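Local coordinates for protein beta-galactosidase (Trichoderma reesei, PDB 3OG2) that probably hydrolyses terminal non-reducing beta-D-galactose residues of beta-D-galactosides, as a glycoside hydrolase of family 35, at residues N120-G125 / L787-T792; P681-R686 / S704-H709; N689-P694 / G794-K799; S731-S736 / K799-I804. All blocks are in the same frame, centred on the assembly; numbering follows the deposited sequence.

How the contacts relate
From the N terminus, contact 1 opens first, in the TIM-barrel loop 120-125, and closes a very long loop at 787-792. Contact 2 (681-686 with 704-709) is a short loop nested inside it. Contact 3 opens at 689-694, within contact 2, and closes at 794-799, so it crosses both contacts 1 and 2. Contact 4 opens at 731-736, after contact 2 has closed, and crosses contacts 1 and 3. Contacts 3 and 4 share Lys799. The segments 787-792, 794-799 and 799-804 belong to one run of chain that leaves strand 775-782 and leads into strand 803-811. This run ties the barrel to the all-beta domain. Asp788 links contacts 1 and 4 through a salt bridge to Arg802.

Contact 1: residues N120-G125 / L787-T792. With GLC (alpha-D-glucopyranose), chain C.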
loop_
_atom_site.group_PDB
_atom_site.type_symbol
_atom_site.label_atom_id
_atom_site.label_comp_id
_atom_site.label_asym_id
_atom_site.label_seq_id
_atom_site.Cartn_x
_atom_site.Cartn_y
_atom_site.Cartn_z
ATOM N N ASN A 120 9.427 -6.271 -7.271
ATOM C CA ASN A 120 8.141 -6.467 -7.987
ATOM C C ASN A 120 7.261 -5.262 -7.670
ATOM O O ASN A 120 7.515 -4.190 -8.231
ATOM C CB ASN A 120 7.528 -7.840 -7.630
ATOM C CG ASN A 120 6.633 -8.340 -8.739
ATOM O OD1 ASN A 120 7.082 -8.489 -9.913
ATOM N ND2 ASN A 120 5.358 -8.574 -8.463
ATOM N N ALA A 121 6.281 -5.387 -6.771
ATOM C CA ALA A 121 5.644 -4.227 -6.150
ATOM C C ALA A 121 4.796 -3.379 -7.054
ATOM O O ALA A 121 4.311 -2.292 -6.668
ATOM C CB ALA A 121 6.665 -3.318 -5.447
ATOM N N GLU A 122 4.532 -3.857 -8.265
ATOM C CA GLU A 122 3.813 -3.060 -9.275
ATOM C C GLU A 122 4.475 -1.695 -9.526
ATOM O O GLU A 122 3.840 -0.711 -9.872
ATOM C CB GLU A 122 2.330 -2.897 -8.917
ATOM C CG GLU A 122 1.573 -4.246 -9.079
ATOM C CD GLU A 122 1.846 -5.220 -7.947
ATOM O OE1 GLU A 122 1.558 -4.878 -6.757
ATOM O OE2 GLU A 122 2.279 -6.371 -8.225
ATOM N N VAL A 123 5.811 -1.666 -9.375
ATOM C CA VAL A 123 6.598 -0.476 -9.680
ATOM C C VAL A 123 7.353 -0.717 -10.998
ATOM O O VAL A 123 7.599 -1.870 -11.407
ATOM C CB VAL A 123 7.605 -0.052 -8.599
ATOM C CG1 VAL A 123 6.853 0.195 -7.276
ATOM C CG2 VAL A 123 8.776 -1.013 -8.413
ATOM N N SER A 124 7.747 0.394 -11.633
ATOM C CA SER A 124 8.475 0.303 -12.898
ATOM C C SER A 124 9.728 -0.578 -12.705
ATOM O O SER A 124 10.498 -0.382 -11.760
ATOM C CB SER A 124 8.895 1.710 -13.332
ATOM O OG SER A 124 9.509 1.610 -14.619
ATOM N N GLY A 125 9.906 -1.534 -13.613
ATOM C CA GLY A 125 11.031 -2.481 -13.651
ATOM C C GLY A 125 10.981 -3.462 -12.492
ATOM O O GLY A 125 11.983 -4.192 -12.264
ATOM N N LEU A 787 8.437 0.536 -17.027
ATOM C CA LEU A 787 9.126 -0.673 -17.481
ATOM C C LEU A 787 8.464 -1.877 -16.822
ATOM O O LEU A 787 7.934 -1.779 -15.682
ATOM C CB LEU A 787 10.606 -0.593 -17.060
ATOM C CG LEU A 787 11.300 0.666 -17.613
ATOM C CD1 LEU A 787 12.774 0.665 -17.227
ATOM C CD2 LEU A 787 11.128 0.747 -19.130
ATOM N N ASP A 788 8.434 -2.986 -17.538
ATOM C CA ASP A 788 7.749 -4.157 -17.016
ATOM C C ASP A 788 8.507 -4.754 -15.818
ATOM O O ASP A 788 9.719 -4.555 -15.652
ATOM C CB ASP A 788 7.638 -5.239 -18.102
ATOM C CG ASP A 788 6.691 -4.833 -19.230
ATOM O OD1 ASP A 788 5.831 -3.922 -19.094
ATOM O OD2 ASP A 788 6.745 -5.455 -20.321
ATOM N N GLU A 789 7.766 -5.516 -15.012
ATOM C CA GLU A 789 8.321 -6.354 -13.978
ATOM C C GLU A 789 9.091 -7.543 -14.554
ATOM O O GLU A 789 9.147 -7.782 -15.771
ATOM C CB GLU A 789 7.163 -6.852 -13.049
ATOM C CG GLU A 789 6.650 -5.713 -12.171
ATOM C CD GLU A 789 5.410 -6.129 -11.410
ATOM O OE1 GLU A 789 4.573 -6.922 -11.999
ATOM O OE2 GLU A 789 5.236 -5.698 -10.264
ATOM N N ASN A 790 9.739 -8.275 -13.624
ATOM C CA ASN A 790 10.611 -9.396 -13.979
ATOM C C ASN A 790 10.377 -10.524 -12.993
ATOM O O ASN A 790 11.281 -11.050 -12.337
ATOM C CB ASN A 790 12.085 -8.930 -13.946
ATOM C CG ASN A 790 12.955 -9.790 -14.842
ATOM O OD1 ASN A 790 13.255 -9.373 -15.961
ATOM N ND2 ASN A 790 13.385 -10.982 -14.400
ATOM N N TRP A 791 9.088 -10.930 -12.906
ATOM C CA TRP A 791 8.676 -11.852 -11.863
ATOM C C TRP A 791 9.183 -13.254 -12.070
ATOM O O TRP A 791 9.321 -14.017 -11.099
ATOM C CB TRP A 791 7.131 -11.862 -11.715
ATOM C CG TRP A 791 6.765 -12.629 -10.482
ATOM C CD1 TRP A 791 6.707 -12.155 -9.205
ATOM C CD2 TRP A 791 6.403 -14.011 -10.412
ATOM N NE1 TRP A 791 6.340 -13.140 -8.349
ATOM C CE2 TRP A 791 6.141 -14.303 -9.048
ATOM C CE3 TRP A 791 6.300 -14.984 -11.433
ATOM C CZ2 TRP A 791 5.766 -15.565 -8.637
ATOM C CZ3 TRP A 791 5.916 -16.263 -11.006
ATOM C CH2 TRP A 791 5.666 -16.504 -9.645
ATOM N N THR A 792 9.489 -13.676 -13.275
ATOM C CA THR A 792 9.956 -15.058 -13.532
ATOM C C THR A 792 11.450 -14.962 -13.844
ATOM O O THR A 792 11.886 -14.470 -14.886
ATOM C CB THR A 792 9.238 -15.659 -14.712
ATOM O OG1 THR A 792 7.816 -15.698 -14.402
ATOM C CG2 THR A 792 9.722 -17.070 -15.017
HETATM C C1 GLC C . -0.836 -10.606 -13.796
HETATM C C2 GLC C . -0.640 -11.582 -12.661
HETATM C C3 GLC C . 0.437 -11.276 -11.647
HETATM C C4 GLC C . 1.633 -10.577 -12.269
HETATM C C5 GLC C . 1.095 -9.371 -13.069
HETATM C C6 GLC C . 2.178 -8.397 -13.332
HETATM O O2 GLC C . -1.855 -11.784 -11.971
HETATM O O3 GLC C . 0.838 -12.503 -11.060
HETATM O O4 GLC C . 2.534 -10.101 -11.287
HETATM O O5 GLC C . 0.315 -9.851 -14.145
HETATM O O6 GLC C . 2.219 -7.567 -14.433
HETATM O O HOH W 1 2.427 -7.350 -10.589
#
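Glu789 reaches into the loop 120-125, which follows strand 110-116 of the TIM barrel and supplies Asn120, Ala121 and Glu122 to the galactose-binding site. Glu789 CG stands anti to the carbonyl carbon (chi1 -73°), and the chain is extended beyond it. Glu789 CB lies 3.5 Å from Asn120 OD1. Glu789 CG comes 3.6 Å from the same Asn120 OD1. At Glu789 CD, 3.3 Å from Asn120 OD1, the carboxylate stacks on the Asn120 amide, with the planes 19° apart. That amide oxygen is also bonded to Tyr118 OH, and it lies in plane at the edge of the Trp791 ring, whose NE1 bonds Glu180. Glu789 OE2 accepts a bent hydrogen bond from Glu122 N at 2.8 Å. Glu789 OE1 accepts from a water at 2.6 Å. The same water donates to Glu122 OE2 and bonds O4 of a glycan glucose. Glu122 OE1 is hydrogen-bonded to Tyr342 OH. An alanine in place of Glu789 would probably leave Glu122 N without this acceptor and the Asn120 amide without its stacking partner. Leu787 N donates to Ser124 OG at 2.8 Å. Gly125 N points straight at Leu787 O, 2.9 Å away, from above the carbonyl plane.

Contact 2: residues P681-R686 / S704-H709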
loop_
_atom_site.group_PDB
_atom_site.type_symbol
_atom_site.label_atom_id
_atom_site.label_comp_id
_atom_site.label_asym_id
_atom_site.label_seq_id
_atom_site.Cartn_x
_atom_site.Cartn_y
_atom_site.Cartn_z
ATOM N N PRO A 681 20.278 14.139 -28.614
ATOM C CA PRO A 681 21.100 12.926 -28.755
ATOM C C PRO A 681 20.875 12.212 -30.068
ATOM O O PRO A 681 19.735 12.060 -30.556
ATOM C CB PRO A 681 20.603 12.020 -27.600
ATOM C CG PRO A 681 20.186 13.049 -26.568
ATOM C CD PRO A 681 19.449 14.087 -27.389
ATOM N N LEU A 682 21.970 11.752 -30.685
ATOM C CA LEU A 682 21.864 10.967 -31.893
ATOM C C LEU A 682 21.528 9.539 -31.542
ATOM O O LEU A 682 22.102 8.943 -30.612
ATOM C CB LEU A 682 23.211 10.954 -32.633
ATOM C CG LEU A 682 23.754 12.335 -33.021
ATOM C CD1 LEU A 682 25.039 12.124 -33.842
ATOM C CD2 LEU A 682 22.675 13.130 -33.756
ATOM N N ALA A 683 20.604 8.931 -32.262
ATOM C CA ALA A 683 20.286 7.503 -32.065
ATOM C C ALA A 683 21.158 6.753 -33.057
ATOM O O ALA A 683 20.637 6.386 -34.117
ATOM C CB ALA A 683 18.806 7.201 -32.314
ATOM N N ASN A 684 22.439 6.622 -32.726
ATOM C CA ASN A 684 23.366 6.114 -33.718
ATOM C C ASN A 684 24.080 4.866 -33.222
ATOM O O ASN A 684 25.104 4.451 -33.816
ATOM C CB ASN A 684 24.384 7.190 -34.112
ATOM C CG ASN A 684 25.201 7.678 -32.924
ATOM O OD1 ASN A 684 25.033 7.216 -31.781
ATOM N ND2 ASN A 684 26.092 8.608 -33.216
ATOM N N LEU A 685 23.609 4.213 -32.183
ATOM C CA LEU A 685 24.212 2.993 -31.708
ATOM C C LEU A 685 23.856 1.832 -32.605
ATOM O O LEU A 685 22.658 1.508 -32.723
ATOM C CB LEU A 685 23.746 2.667 -30.260
ATOM C CG LEU A 685 24.173 3.791 -29.270
ATOM C CD1 LEU A 685 23.575 3.548 -27.890
ATOM C CD2 LEU A 685 25.704 3.961 -29.269
ATOM N N ARG A 686 24.856 1.225 -33.212
ATOM C CA ARG A 686 24.541 0.173 -34.189
ATOM C C ARG A 686 24.346 -1.206 -33.548
ATOM O O ARG A 686 23.897 -2.140 -34.216
ATOM C CB ARG A 686 25.635 0.110 -35.279
ATOM C CG ARG A 686 25.797 1.483 -35.979
ATOM C CD ARG A 686 26.555 1.233 -37.306
ATOM N NE ARG A 686 25.722 0.200 -37.908
ATOM C CZ ARG A 686 24.467 0.323 -38.370
ATOM N NH1 ARG A 686 23.803 1.489 -38.339
ATOM N NH2 ARG A 686 23.895 -0.768 -38.867
ATOM N N SER A 704 16.112 3.067 -23.242
ATOM C CA SER A 704 17.044 2.790 -22.144
ATOM C C SER A 704 18.452 2.596 -22.670
ATOM O O SER A 704 19.407 2.736 -21.861
ATOM C CB SER A 704 16.624 1.542 -21.350
ATOM O OG SER A 704 15.464 1.837 -20.560
ATOM N N ASP A 705 18.628 2.299 -23.948
ATOM C CA ASP A 705 19.979 2.159 -24.481
ATOM C C ASP A 705 20.678 3.492 -24.497
ATOM O O ASP A 705 21.927 3.513 -24.568
ATOM C CB ASP A 705 19.977 1.614 -25.895
ATOM C CG ASP A 705 19.795 0.077 -25.935
ATOM O OD1 ASP A 705 19.751 -0.574 -24.868
ATOM O OD2 ASP A 705 19.733 -0.462 -27.076
ATOM N N TYR A 706 19.981 4.611 -24.402
ATOM C CA TYR A 706 20.546 5.958 -24.404
ATOM C C TYR A 706 20.338 6.650 -23.059
ATOM O O TYR A 706 20.570 7.865 -22.938
ATOM C CB TYR A 706 19.871 6.765 -25.520
ATOM C CG TYR A 706 20.131 6.168 -26.895
ATOM C CD1 TYR A 706 19.276 5.199 -27.413
ATOM C CD2 TYR A 706 21.208 6.589 -27.642
ATOM C CE1 TYR A 706 19.497 4.646 -28.669
ATOM C CE2 TYR A 706 21.435 6.030 -28.929
ATOM C CZ TYR A 706 20.583 5.085 -29.431
ATOM O OH TYR A 706 20.838 4.559 -30.687
ATOM N N GLY A 707 19.906 5.877 -22.044
ATOM C CA GLY A 707 19.776 6.475 -20.715
ATOM C C GLY A 707 18.419 7.036 -20.381
ATOM O O GLY A 707 18.312 7.738 -19.335
ATOM N N PHE A 708 17.394 6.779 -21.204
ATOM C CA PHE A 708 16.067 7.335 -21.004
ATOM C C PHE A 708 15.132 6.228 -20.508
ATOM O O PHE A 708 14.791 5.355 -21.324
ATOM C CB PHE A 708 15.522 7.941 -22.310
ATOM C CG PHE A 708 16.432 9.053 -22.828
ATOM C CD1 PHE A 708 16.652 10.201 -22.082
ATOM C CD2 PHE A 708 17.024 8.894 -24.081
ATOM C CE1 PHE A 708 17.455 11.191 -22.601
ATOM C CE2 PHE A 708 17.862 9.851 -24.600
ATOM C CZ PHE A 708 18.063 11.011 -23.833
ATOM N N HIS A 709 14.723 6.304 -19.252
ATOM C CA HIS A 709 13.978 5.198 -18.635
ATOM C C HIS A 709 12.570 5.568 -18.210
ATOM O O HIS A 709 11.851 4.675 -17.716
ATOM C CB HIS A 709 14.730 4.705 -17.349
ATOM C CG HIS A 709 16.166 4.433 -17.691
ATOM N ND1 HIS A 709 16.533 3.584 -18.742
ATOM C CD2 HIS A 709 17.279 4.999 -17.155
ATOM C CE1 HIS A 709 17.872 3.612 -18.790
ATOM N NE2 HIS A 709 18.340 4.441 -17.845
#
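Tyr706 and Leu685 reach toward each other tip to tip. Leu685 CG stands anti to the carbonyl carbon (chi1 -62°), which puts it 3.6 Å from Tyr706 CE2. Leu685 CD1 sits over one face of the ring, offset toward the rim, in a CH-pi contact 3.8 Å from the ring centroid and 27° off the normal. Its closest ring atom is Tyr706 CE2, at 3.4 Å. Tyr706 OH accepts a hydrogen bond from Leu685 N at 3.2 Å. Ala683 CB lies 3.7 Å from Tyr706 OH. Pro681 CG meets the edge of the Phe708 ring at CZ, 4.0 Å away.

Ala683 is the centre of an inverse gamma turn, which bends 681-686 round the tyrosine tip. Tyr706 OH has a second partner in Ser700 O. Asp705 OD2 bonds Ser700 OG and Ser688 OG, in the loop between the segments. Ser704 OG and His709 ND1 are hydrogen-bonded at 2.7 Å, closing the turn that carries Tyr706.

Both segments lie in the connection between strands 663-666 and 713-720. Pro681 and Ala683 make backbone hydrogen bonds to Leu823 and Trp821 of strand 820-824, an outermost strand of a five-stranded antiparallel sheet. Tyr706 also packs on Leu823.

Contact 3: residues N689-P694 / G794-K799. With NAG (2-acetamido-2-deoxy-beta-D-glucopyranose), chain E.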
loop_
_atom_site.group_PDB
_atom_site.type_symbol
_atom_site.label_atom_id
_atom_site.label_comp_id
_atom_site.label_asym_id
_atom_site.label_seq_id
_atom_site.Cartn_x
_atom_site.Cartn_y
_atom_site.Cartn_z
ATOM N N ASN A 689 23.094 -3.937 -26.089
ATOM C CA ASN A 689 23.352 -4.993 -25.118
ATOM C C ASN A 689 22.057 -5.656 -24.674
ATOM O O ASN A 689 22.132 -6.541 -23.805
ATOM C CB ASN A 689 24.006 -4.391 -23.870
ATOM C CG ASN A 689 25.447 -4.064 -24.035
ATOM O OD1 ASN A 689 26.051 -4.434 -25.053
ATOM N ND2 ASN A 689 26.110 -3.408 -23.087
ATOM N N ASN A 690 20.936 -5.191 -25.200
ATOM C CA ASN A 690 19.633 -5.754 -24.861
ATOM C C ASN A 690 19.500 -7.149 -25.474
ATOM O O ASN A 690 19.262 -7.340 -26.650
ATOM C CB ASN A 690 18.488 -4.859 -25.286
ATOM C CG ASN A 690 17.182 -5.327 -24.644
ATOM O OD1 ASN A 690 16.906 -6.486 -24.454
ATOM N ND2 ASN A 690 16.350 -4.369 -24.225
ATOM N N THR A 691 19.687 -8.159 -24.622
ATOM C CA THR A 691 19.685 -9.524 -25.100
ATOM C C THR A 691 18.273 -10.056 -25.158
ATOM O O THR A 691 18.030 -11.138 -25.725
ATOM C CB THR A 691 20.555 -10.380 -24.150
ATOM O OG1 THR A 691 20.243 -10.070 -22.766
ATOM C CG2 THR A 691 22.041 -10.093 -24.368
ATOM N N TYR A 692 17.282 -9.366 -24.608
ATOM C CA TYR A 692 15.898 -9.825 -24.620
ATOM C C TYR A 692 15.185 -9.430 -25.908
ATOM O O TYR A 692 14.279 -10.136 -26.335
ATOM C CB TYR A 692 15.170 -9.157 -23.477
ATOM C CG TYR A 692 13.742 -9.526 -23.244
ATOM C CD1 TYR A 692 13.384 -10.763 -22.743
ATOM C CD2 TYR A 692 12.720 -8.646 -23.520
ATOM C CE1 TYR A 692 12.070 -11.109 -22.528
ATOM C CE2 TYR A 692 11.399 -8.951 -23.309
ATOM C CZ TYR A 692 11.082 -10.189 -22.811
ATOM O OH TYR A 692 9.754 -10.513 -22.592
ATOM N N ALA A 693 15.559 -8.323 -26.520
ATOM C CA ALA A 693 14.935 -7.824 -27.732
ATOM C C ALA A 693 16.034 -7.462 -28.730
ATOM O O ALA A 693 16.349 -6.289 -28.899
ATOM C CB ALA A 693 14.040 -6.606 -27.439
ATOM N N PRO A 694 16.619 -8.437 -29.388
ATOM C CA PRO A 694 17.692 -8.173 -30.366
ATOM C C PRO A 694 17.222 -7.166 -31.397
ATOM O O PRO A 694 16.065 -7.105 -31.825
ATOM C CB PRO A 694 17.912 -9.544 -31.011
ATOM C CG PRO A 694 17.389 -10.545 -30.047
ATOM C CD PRO A 694 16.322 -9.892 -29.234
ATOM N N GLY A 794 14.897 -15.636 -15.263
ATOM C CA GLY A 794 15.329 -16.323 -16.480
ATOM C C GLY A 794 14.529 -15.833 -17.683
ATOM O O GLY A 794 14.931 -16.148 -18.790
ATOM N N ASP A 795 13.450 -15.117 -17.429
ATOM C CA ASP A 795 12.670 -14.448 -18.455
ATOM C C ASP A 795 12.935 -12.975 -18.208
ATOM O O ASP A 795 12.357 -12.450 -17.221
ATOM C CB ASP A 795 11.205 -14.764 -18.283
ATOM C CG ASP A 795 10.325 -14.112 -19.317
ATOM O OD1 ASP A 795 10.967 -13.449 -20.139
ATOM O OD2 ASP A 795 9.075 -14.292 -19.284
ATOM N N ASP A 796 13.763 -12.360 -18.976
ATOM C CA ASP A 796 14.201 -10.977 -18.729
ATOM C C ASP A 796 13.144 -9.971 -19.150
ATOM O O ASP A 796 13.459 -9.010 -19.868
ATOM C CB ASP A 796 15.513 -10.759 -19.503
ATOM C CG ASP A 796 16.791 -11.158 -18.792
ATOM O OD1 ASP A 796 16.764 -11.482 -17.600
ATOM O OD2 ASP A 796 17.865 -11.167 -19.453
ATOM N N SER A 797 11.893 -10.178 -18.715
ATOM C CA SER A 797 10.822 -9.311 -19.178
ATOM C C SER A 797 10.972 -7.850 -18.832
ATOM O O SER A 797 10.417 -6.989 -19.546
ATOM C CB SER A 797 9.481 -9.819 -18.596
ATOM O OG SER A 797 9.575 -9.966 -17.189
ATOM N N MET A 798 11.729 -7.516 -17.782
ATOM C CA MET A 798 11.957 -6.070 -17.497
ATOM C C MET A 798 12.736 -5.404 -18.623
ATOM O O MET A 798 12.696 -4.179 -18.764
ATOM C CB MET A 798 12.650 -5.980 -16.131
ATOM C CG MET A 798 13.152 -4.566 -15.832
ATOM S SD MET A 798 14.905 -4.414 -16.330
ATOM C CE MET A 798 15.015 -2.611 -16.322
ATOM N N LYS A 799 13.453 -6.209 -19.441
ATOM C CA LYS A 799 14.235 -5.624 -20.532
ATOM C C LYS A 799 13.385 -5.281 -21.739
ATOM O O LYS A 799 13.964 -4.830 -22.738
ATOM C CB LYS A 799 15.370 -6.597 -20.942
ATOM C CG LYS A 799 16.378 -6.802 -19.794
ATOM C CD LYS A 799 17.549 -7.656 -20.307
ATOM C CE LYS A 799 18.547 -7.903 -19.181
ATOM N NZ LYS A 799 19.520 -8.976 -19.614
HETATM C C1 NAG E . 27.525 -2.952 -22.943
HETATM C C2 NAG E . 27.767 -1.593 -22.261
HETATM C C3 NAG E . 29.233 -1.280 -22.012
HETATM C C4 NAG E . 29.984 -2.447 -21.345
HETATM C C5 NAG E . 29.604 -3.738 -22.090
HETATM C C6 NAG E . 30.330 -4.937 -21.469
HETATM C C7 NAG E . 26.313 0.392 -22.296
HETATM C C8 NAG E . 26.118 1.676 -23.083
HETATM N N2 NAG E . 27.126 -0.480 -22.900
HETATM O O3 NAG E . 29.410 -0.105 -21.231
HETATM O O4 NAG E . 31.392 -2.196 -21.447
HETATM O O5 NAG E . 28.167 -3.906 -22.077
HETATM O O6 NAG E . 30.410 -6.063 -22.313
HETATM O O7 NAG E . 26.024 0.419 -21.088
HETATM O O HOH W 2 20.383 -6.944 -21.873
HETATM O O HOH W 3 17.930 -11.590 -22.115
#
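Tyr692 lays its ring on the backbone of the turn at Asp795-Ser797. Tyr692 CG is anti to the backbone N (chi1 -177°), which places it 3.4 Å from Asp796 O. That oxygen lies over one face of the ring, offset toward the rim. Ser797 CA makes an off-centre CH-pi contact with the same ring. Asp795 OD1 comes to the ring edge, 3.5 Å from Tyr692 CE1, with the carboxylate turned 34° from the ring. Asp796 is the centre of an inverse gamma turn, and its carbonyl accepts from Lys799 N.

Asn690 and Lys799 slide past each other in opposite directions. Asn690 ND2 donates to Lys799 O at 2.8 Å, nearly straight and in both the amide and the carbonyl plane. Asn690 OD1 accepts from Tyr692 N at 2.9 Å, in its plane, and from Ala693 N above it. The first of these bonds makes an Asx turn, and together the three fix the amide. Lys799 NZ forms a salt bridge with Asp796 OD2 at 2.8 Å, from above the carboxylate plane. A water joins Asp796 OD2 to Thr691 OG1, which also bonds Lys136 O.

Asn689 ND2 carries an N-linked sugar. The contact joins the loop before strand 713-720 to the loop between strands 775-782 and 803-811. Lys799 NZ bonds Val135 O and Gly137 O, in the barrel loop between strand 110-116 and helix 144-163.

Contact 4: residues S731-S736 / K799-I804; sequences STQGGS and KAPRGI
Gln733 and Gly803 form an antiparallel hydrogen-bonded pair, with Gln733 N to Gly803 O and Gly803 N to Gln733 O both at 2.9 Å, and Thr732 and Ile804 form the adjoining non-hydrogen-bonded pair. The side chains of Thr732 and Ile804 lie on one face of the sheet, and Gln733 is on the other. Thr732 OG1 is bonded to Ser740 OG.

Gln733 CG is anti to the backbone N (chi1 177°), and the extended chain beyond it brings NE2 to Pro801 O. Gln733 NE2 donates to Pro801 O at 2.8 Å, in its own amide plane and nearly straight. The same NE2 packs on Pro801 CD at 3.6 Å. Arg802 NH1 reaches back to Pro801 O as well, at 3.0 Å and from above the carbonyl plane, so two side chains grip one oxygen. The guanidinium is turned 87° from the Gln733 amide, whose NE2 sits at its edge. One guanidinium face lies against the backbone of Gly734 and Gly735, with Gly735 N over its centre. Gly735 CA is 3.5 Å from Arg802 NH2. NH2 also bonds Gly786 O and forms a salt bridge with Asp788. An alanine at Arg802 would probably leave Asp788 without its charged mate and open a gap beside Gly734 and Gly735.

Here strand 803-811 begins as strand 726-733 ends, and 726-733 is the middle strand of a three-stranded antiparallel sheet, with 760-767 on its other side. Ile804 packs on Phe715 of strand 713-720 in the five-stranded sheet, consistent with the beta-sandwich of a galactose-binding-like domain.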
loop_
_atom_site.group_PDB
_atom_site.type_symbol
_atom_site.label_atom_id
_atom_site.label_comp_id
_atom_site.label_asym_id
_atom_site.label_seq_id
_atom_site.Cartn_x
_atom_site.Cartn_y
_atom_site.Cartn_z
ATOM N N SER A 731 6.717 0.115 -35.853
ATOM C CA SER A 731 6.385 -0.728 -34.721
ATOM C C SER A 731 6.864 -0.048 -33.458
ATOM O O SER A 731 8.086 0.161 -33.295
ATOM C CB SER A 731 7.007 -2.113 -34.941
ATOM O OG SER A 731 6.695 -2.977 -33.860
ATOM N N THR A 732 5.915 0.380 -32.630
ATOM C CA THR A 732 6.257 1.088 -31.384
ATOM C C THR A 732 5.913 0.277 -30.170
ATOM O O THR A 732 5.049 -0.613 -30.181
ATOM C CB THR A 732 5.581 2.486 -31.331
ATOM O OG1 THR A 732 4.141 2.309 -31.460
ATOM C CG2 THR A 732 6.076 3.412 -32.426
ATOM N N GLN A 733 6.571 0.566 -29.043
ATOM C CA GLN A 733 6.302 -0.185 -27.822
ATOM C C GLN A 733 6.448 0.773 -26.659
ATOM O O GLN A 733 7.524 1.377 -26.455
ATOM C CB GLN A 733 7.248 -1.380 -27.704
ATOM C CG GLN A 733 7.007 -2.122 -26.380
ATOM C CD GLN A 733 7.582 -3.513 -26.423
ATOM O OE1 GLN A 733 6.910 -4.441 -26.913
ATOM N NE2 GLN A 733 8.823 -3.699 -25.954
ATOM N N GLY A 734 5.401 0.893 -25.855
ATOM C CA GLY A 734 5.444 1.776 -24.694
ATOM C C GLY A 734 4.988 1.131 -23.398
ATOM O O GLY A 734 4.919 1.802 -22.381
ATOM N N GLY A 735 4.651 -0.167 -23.402
ATOM C CA GLY A 735 4.044 -0.745 -22.197
ATOM C C GLY A 735 2.517 -0.689 -22.320
ATOM O O GLY A 735 1.982 0.115 -23.117
ATOM N N SER A 736 1.818 -1.511 -21.553
ATOM C CA SER A 736 0.355 -1.546 -21.634
ATOM C C SER A 736 -0.240 -0.122 -21.548
ATOM O O SER A 736 0.181 0.711 -20.742
ATOM C CB SER A 736 -0.198 -2.300 -20.423
ATOM O OG SER A 736 0.347 -3.616 -20.405
ATOM N N LYS A 799 13.453 -6.209 -19.441
ATOM C CA LYS A 799 14.235 -5.624 -20.532
ATOM C C LYS A 799 13.385 -5.281 -21.739
ATOM O O LYS A 799 13.964 -4.830 -22.738
ATOM C CB LYS A 799 15.370 -6.597 -20.942
ATOM C CG LYS A 799 16.378 -6.802 -19.794
ATOM C CD LYS A 799 17.549 -7.656 -20.307
ATOM C CE LYS A 799 18.547 -7.903 -19.181
ATOM N NZ LYS A 799 19.520 -8.976 -19.614
ATOM N N ALA A 800 12.050 -5.464 -21.699
ATOM C CA ALA A 800 11.241 -5.050 -22.853
ATOM C C ALA A 800 11.485 -3.575 -23.157
ATOM O O ALA A 800 11.267 -2.748 -22.267
ATOM C CB ALA A 800 9.773 -5.287 -22.575
ATOM N N PRO A 801 11.968 -3.219 -24.323
ATOM C CA PRO A 801 12.336 -1.812 -24.563
ATOM C C PRO A 801 11.137 -0.901 -24.726
ATOM O O PRO A 801 9.978 -1.320 -24.895
ATOM C CB PRO A 801 13.182 -1.869 -25.830
ATOM C CG PRO A 801 12.877 -3.135 -26.469
ATOM C CD PRO A 801 12.396 -4.121 -25.395
ATOM N N ARG A 802 11.473 0.377 -24.719
ATOM C CA ARG A 802 10.469 1.422 -24.997
ATOM C C ARG A 802 10.977 2.215 -26.166
ATOM O O ARG A 802 12.178 2.611 -26.176
ATOM C CB ARG A 802 10.275 2.348 -23.803
ATOM C CG ARG A 802 9.863 1.534 -22.558
ATOM C CD ARG A 802 8.430 1.056 -22.714
ATOM N NE ARG A 802 7.882 0.287 -21.604
ATOM C CZ ARG A 802 7.656 -1.041 -21.673
ATOM N NH1 ARG A 802 8.004 -1.757 -22.735
ATOM N NH2 ARG A 802 7.082 -1.611 -20.629
ATOM N N GLY A 803 10.123 2.493 -27.161
ATOM C CA GLY A 803 10.546 3.280 -28.299
ATOM C C GLY A 803 10.077 2.584 -29.570
ATOM O O GLY A 803 8.908 2.169 -29.690
ATOM N N ILE A 804 10.974 2.515 -30.540
ATOM C CA ILE A 804 10.646 1.963 -31.860
ATOM C C ILE A 804 11.339 0.621 -31.976
ATOM O O ILE A 804 12.554 0.529 -31.910
ATOM C CB ILE A 804 11.064 2.921 -32.987
ATOM C CG1 ILE A 804 10.270 4.247 -32.870
ATOM C CG2 ILE A 804 10.899 2.280 -34.366
ATOM C CD1 ILE A 804 10.824 5.373 -33.710
#